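Methanogen homoaconitase small subunit (Methanocaldococcus jannaschii, PDB 2PKP) forms, with the HacA subunit, a broad-specificity hydro-lyase that reversibly dehydrates (R)-homocitrate to cis-homoaconitate and hydrates this to homoisocitrate. Local coordinates at residues E117-L120 / D121-E124; D13-T16 / D17-I20. One frame throughout, in Å; residues are numbered along the deposited sequence.

Along the chain the two contacts come in series, residues 13-20 (contact 2) well before residues 117-124 (contact 1). They lie on opposite sides of the chain's centre, with their own centres about 26 Å apart and their nearest atoms about 16 Å apart, and do not touch. The mixed sheet relates them: strand 2-9 leads into the loop and short helix 16-19 of contact 2, and is the antiparallel neighbour of strand 115-119, which runs into the turn of contact 1. Contact 2 thus carries Asp13, one of the zinc ligands, whereas contact 1 reverses the chain between strands 115-119 and 124-127, away from the zinc and from Arg26, critical for substrate specificity.

Contact 1: residues E117-L120 / D121-E124; sequences EIDL and DKEE
This is a local turn contact, a beta hairpin with a G1 beta bulge, which reverses the chain at the surface between antiparallel strands 115-119 and 124-127 of the mixed sheet. Asp119 closes the strand pair with Glu124: Asp119 N donates to Glu124 O at 2.9 Å, nearly straight at 167°. The carbonyl of Asp119 faces two residues, as the bulge requires, taking a weak bond from Glu123 N at 2.8 Å and another weak one from Glu124 N at 3.4 Å. Glu123 adopts positive phi, a conformation that glycine enters more readily, and its carboxylate forms a salt bridge with Lys140.

The Asp119 side chain organises the turn. With CG anti to the backbone N (chi1 -172°), its carboxylate reaches over the start of the turn, where OD1 accepts from Lys122 N at 2.9 Å. This donor approaches from above the carboxylate plane, 56° out of it. Asp121 N adds a weak bond to the same oxygen, and a water donates both to Asp119 OD1 and to Asp121 OD2, linking two acids that might otherwise repel. A short acidic side chain suits this place because it can reach backbone N-H groups of the turn.

Leu120 is suitably apolar where its side chain packs on Ile101 and Ile103 of strand 101-104. Lys122, at the surface, runs its extended chain obliquely across the Asp119 carboxylate, so that methylenes do the touching. Its charge probably favours the acid only at longer range, since NZ stays 4.4 Å from Asp119 OD2, while Lys122 CG lies 3.6 Å from that same oxygen.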
loop_
_atom_site.group_PDB
_atom_site.type_symbol
_atom_site.label_atom_id
_atom_site.label_comp_id
_atom_site.label_asym_id
_atom_site.label_seq_id
_atom_site.Cartn_x
_atom_site.Cartn_y
_atom_site.Cartn_z
ATOM N N GLU A 117 -1.330 -1.572 14.500
ATOM C CA GLU A 117 -2.389 -1.103 13.619
ATOM C C GLU A 117 -2.462 0.405 13.789
ATOM O O GLU A 117 -2.913 0.903 14.826
ATOM C CB GLU A 117 -3.719 -1.756 14.018
ATOM C CG GLU A 117 -4.811 -1.651 12.981
ATOM C CD GLU A 117 -6.085 -2.355 13.407
ATOM O OE1 GLU A 117 -6.023 -3.539 13.817
ATOM O OE2 GLU A 117 -7.153 -1.722 13.325
ATOM N N ILE A 118 -1.992 1.128 12.778
ATOM C CA ILE A 118 -1.994 2.582 12.808
ATOM C C ILE A 118 -3.263 3.121 12.158
ATOM O O ILE A 118 -3.483 2.921 10.962
ATOM C CB ILE A 118 -0.790 3.153 12.037
ATOM C CG1 ILE A 118 0.512 2.573 12.597
ATOM C CG2 ILE A 118 -0.785 4.678 12.129
ATOM C CD1 ILE A 118 1.727 2.865 11.725
ATOM N N ASP A 119 -4.099 3.796 12.946
ATOM C CA ASP A 119 -5.331 4.374 12.420
ATOM C C ASP A 119 -5.053 5.860 12.254
ATOM O O ASP A 119 -5.032 6.606 13.231
ATOM C CB ASP A 119 -6.492 4.169 13.394
ATOM C CG ASP A 119 -7.833 4.578 12.803
ATOM O OD1 ASP A 119 -7.915 5.644 12.165
ATOM O OD2 ASP A 119 -8.813 3.831 12.983
ATOM N N LEU A 120 -4.827 6.279 11.013
ATOM C CA LEU A 120 -4.506 7.674 10.721
ATOM C C LEU A 120 -5.640 8.652 11.015
ATOM O O LEU A 120 -5.394 9.822 11.295
ATOM C CB LEU A 120 -4.056 7.813 9.260
ATOM C CG LEU A 120 -2.860 6.935 8.880
ATOM C CD1 LEU A 120 -2.524 7.112 7.404
ATOM C CD2 LEU A 120 -1.670 7.300 9.739
ATOM N N ASP A 121 -6.878 8.179 10.962
ATOM C CA ASP A 121 -8.003 9.064 11.241
ATOM C C ASP A 121 -8.194 9.290 12.734
ATOM O O ASP A 121 -8.521 10.395 13.157
ATOM C CB ASP A 121 -9.291 8.511 10.621
ATOM C CG ASP A 121 -9.298 8.623 9.103
ATOM O OD1 ASP A 121 -8.816 9.649 8.583
ATOM O OD2 ASP A 121 -9.791 7.700 8.425
ATOM N N LYS A 122 -7.980 8.252 13.536
ATOM C CA LYS A 122 -8.137 8.380 14.983
ATOM C C LYS A 122 -6.830 8.817 15.644
ATOM O O LYS A 122 -6.826 9.263 16.791
ATOM C CB LYS A 122 -8.565 7.048 15.606
ATOM C CG LYS A 122 -9.889 6.479 15.125
ATOM C CD LYS A 122 -10.228 5.247 15.951
ATOM C CE LYS A 122 -11.437 4.502 15.413
ATOM N NZ LYS A 122 -11.734 3.296 16.249
ATOM N N GLU A 123 -5.728 8.682 14.910
ATOM C CA GLU A 123 -4.406 9.022 15.419
ATOM C C GLU A 123 -4.077 8.184 16.652
ATOM O O GLU A 123 -3.736 8.699 17.721
ATOM C CB GLU A 123 -4.316 10.509 15.745
ATOM C CG GLU A 123 -4.258 11.370 14.507
ATOM C CD GLU A 123 -3.913 12.800 14.819
ATOM O OE1 GLU A 123 -4.750 13.486 15.438
ATOM O OE2 GLU A 123 -2.799 13.233 14.454
ATOM N N GLU A 124 -4.200 6.878 16.478
ATOM C CA GLU A 124 -3.916 5.919 17.527
ATOM C C GLU A 124 -3.201 4.762 16.874
ATOM O O GLU A 124 -3.349 4.527 15.674
ATOM C CB GLU A 124 -5.198 5.367 18.144
ATOM C CG GLU A 124 -6.168 6.394 18.645
ATOM C CD GLU A 124 -7.363 5.739 19.300
ATOM O OE1 GLU A 124 -7.972 4.847 18.669
ATOM O OE2 GLU A 124 -7.686 6.112 20.445
HETATM O O HOH W 1 -9.096 5.133 9.374
#

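Contact 2: residues D13-T16 / D17-I20. With ZN (zinc ion), chain B.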
loop_
_atom_site.group_PDB
_atom_site.type_symbol
_atom_site.label_atom_id
_atom_site.label_comp_id
_atom_site.label_asym_id
_atom_site.label_seq_id
_atom_site.Cartn_x
_atom_site.Cartn_y
_atom_site.Cartn_z
ATOM N N ASP A 13 18.765 7.633 17.353
ATOM C CA ASP A 13 19.700 8.133 16.361
ATOM C C ASP A 13 20.025 7.224 15.187
ATOM O O ASP A 13 21.190 7.094 14.806
ATOM C CB ASP A 13 21.007 8.537 17.049
ATOM C CG ASP A 13 21.809 9.521 16.227
ATOM O OD1 ASP A 13 21.231 10.559 15.846
ATOM O OD2 ASP A 13 23.004 9.265 15.964
ATOM N N VAL A 14 19.009 6.593 14.609
ATOM C CA VAL A 14 19.232 5.743 13.447
ATOM C C VAL A 14 19.424 6.690 12.264
ATOM O O VAL A 14 18.451 7.220 11.723
ATOM C CB VAL A 14 18.026 4.843 13.175
ATOM C CG1 VAL A 14 18.273 4.030 11.923
ATOM C CG2 VAL A 14 17.775 3.939 14.371
ATOM N N ASP A 15 20.675 6.903 11.862
ATOM C CA ASP A 15 20.971 7.836 10.773
ATOM C C ASP A 15 20.847 7.271 9.368
ATOM O O ASP A 15 20.702 6.068 9.179
ATOM C CB ASP A 15 22.372 8.444 10.952
ATOM C CG ASP A 15 23.481 7.414 10.832
ATOM O OD1 ASP A 15 23.587 6.754 9.777
ATOM O OD2 ASP A 15 24.254 7.272 11.800
ATOM N N THR A 16 20.913 8.163 8.385
ATOM C CA THR A 16 20.795 7.787 6.982
ATOM C C THR A 16 21.775 6.703 6.539
ATOM O O THR A 16 21.437 5.878 5.691
ATOM C CB THR A 16 20.961 9.014 6.061
ATOM O OG1 THR A 16 22.167 9.709 6.396
ATOM C CG2 THR A 16 19.771 9.960 6.215
ATOM N N ASP A 17 22.980 6.696 7.104
ATOM C CA ASP A 17 23.967 5.681 6.731
ATOM C C ASP A 17 23.574 4.303 7.237
ATOM O O ASP A 17 23.890 3.290 6.616
ATOM C CB ASP A 17 25.353 6.051 7.259
ATOM C CG ASP A 17 25.999 7.147 6.444
ATOM O OD1 ASP A 17 26.159 6.954 5.219
ATOM O OD2 ASP A 17 26.340 8.199 7.024
ATOM N N ALA A 18 22.890 4.272 8.375
ATOM C CA ALA A 18 22.425 3.016 8.941
ATOM C C ALA A 18 21.256 2.547 8.077
ATOM O O ALA A 18 21.109 1.360 7.800
ATOM C CB ALA A 18 21.963 3.225 10.374
ATOM N N ILE A 19 20.442 3.502 7.639
ATOM C CA ILE A 19 19.278 3.212 6.812
ATOM C C ILE A 19 19.678 2.719 5.421
ATOM O O ILE A 19 19.110 1.755 4.906
ATOM C CB ILE A 19 18.377 4.469 6.684
ATOM C CG1 ILE A 19 17.805 4.828 8.058
ATOM C CG2 ILE A 19 17.255 4.226 5.679
ATOM C CD1 ILE A 19 17.058 6.145 8.086
ATOM N N ILE A 20 20.652 3.386 4.818
ATOM C CA ILE A 20 21.133 3.012 3.491
ATOM C C ILE A 20 22.590 3.457 3.356
ATOM O O ILE A 20 22.878 4.580 2.953
ATOM C CB ILE A 20 20.260 3.654 2.371
ATOM C CG1 ILE A 20 20.785 3.247 0.991
ATOM C CG2 ILE A 20 20.234 5.164 2.515
ATOM C CD1 ILE A 20 20.620 1.777 0.676
HETATM ZN ZN ZN B . 22.697 11.334 14.613
HETATM O O HOH W 2 23.896 10.187 13.562
HETATM O O HOH W 3 24.274 9.765 8.115
#
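Asp15 caps the N-terminus of the short helix 16-19, a local N-cap contact directly beside the zinc site. Its OD1 accepts from Ala18 N at 2.9 Å, on the syn side and 34° out of the carboxylate plane, and takes a weak bond from Asp17 N. The side chain folds back over the helix start because CG sits between the backbone N and the carbonyl carbon (chi1 65°). Aspartate fits here, being short enough to reach N-H groups of the first turn and carrying a charge that the helix end would probably favour. Replacing Asp15 by an alanine removes the carboxylate and is likely to leave the N-H groups of Asp17 and Ala18 without their cap and a zinc-bound water without this weak acceptor.

Backbone bonds continue the helix. Asp15 O takes Ile19 N at 3.0 Å, and Thr16 O takes Ile20 N just where the chain leaves helical geometry.

Apolar contacts join the loop to the helix. Val14 CG1 meets Ile19 CG1 at 4.0 Å, the two side chains crossing at about a right angle, and also touches the compact methyl of Ala18. The branched side chains are buried: Val14 and Ile19 pack on Phe61, Ile19 and Ile20 on Ala70 of helix 68-75.

Polar and metal contacts complete the arrangement. A water shared by Thr16 OG1 and Asp17 OD2 bridges the first helical residues. Asp13 holds zinc with both carboxylate oxygens, OD1 at 2.1 Å and OD2 at 2.5 Å; Cys63 also binds the metal. Another water, 2.0 Å from the zinc, ties this site to the cap, donating a weak, long bond of 3.4 Å to Asp15 OD2.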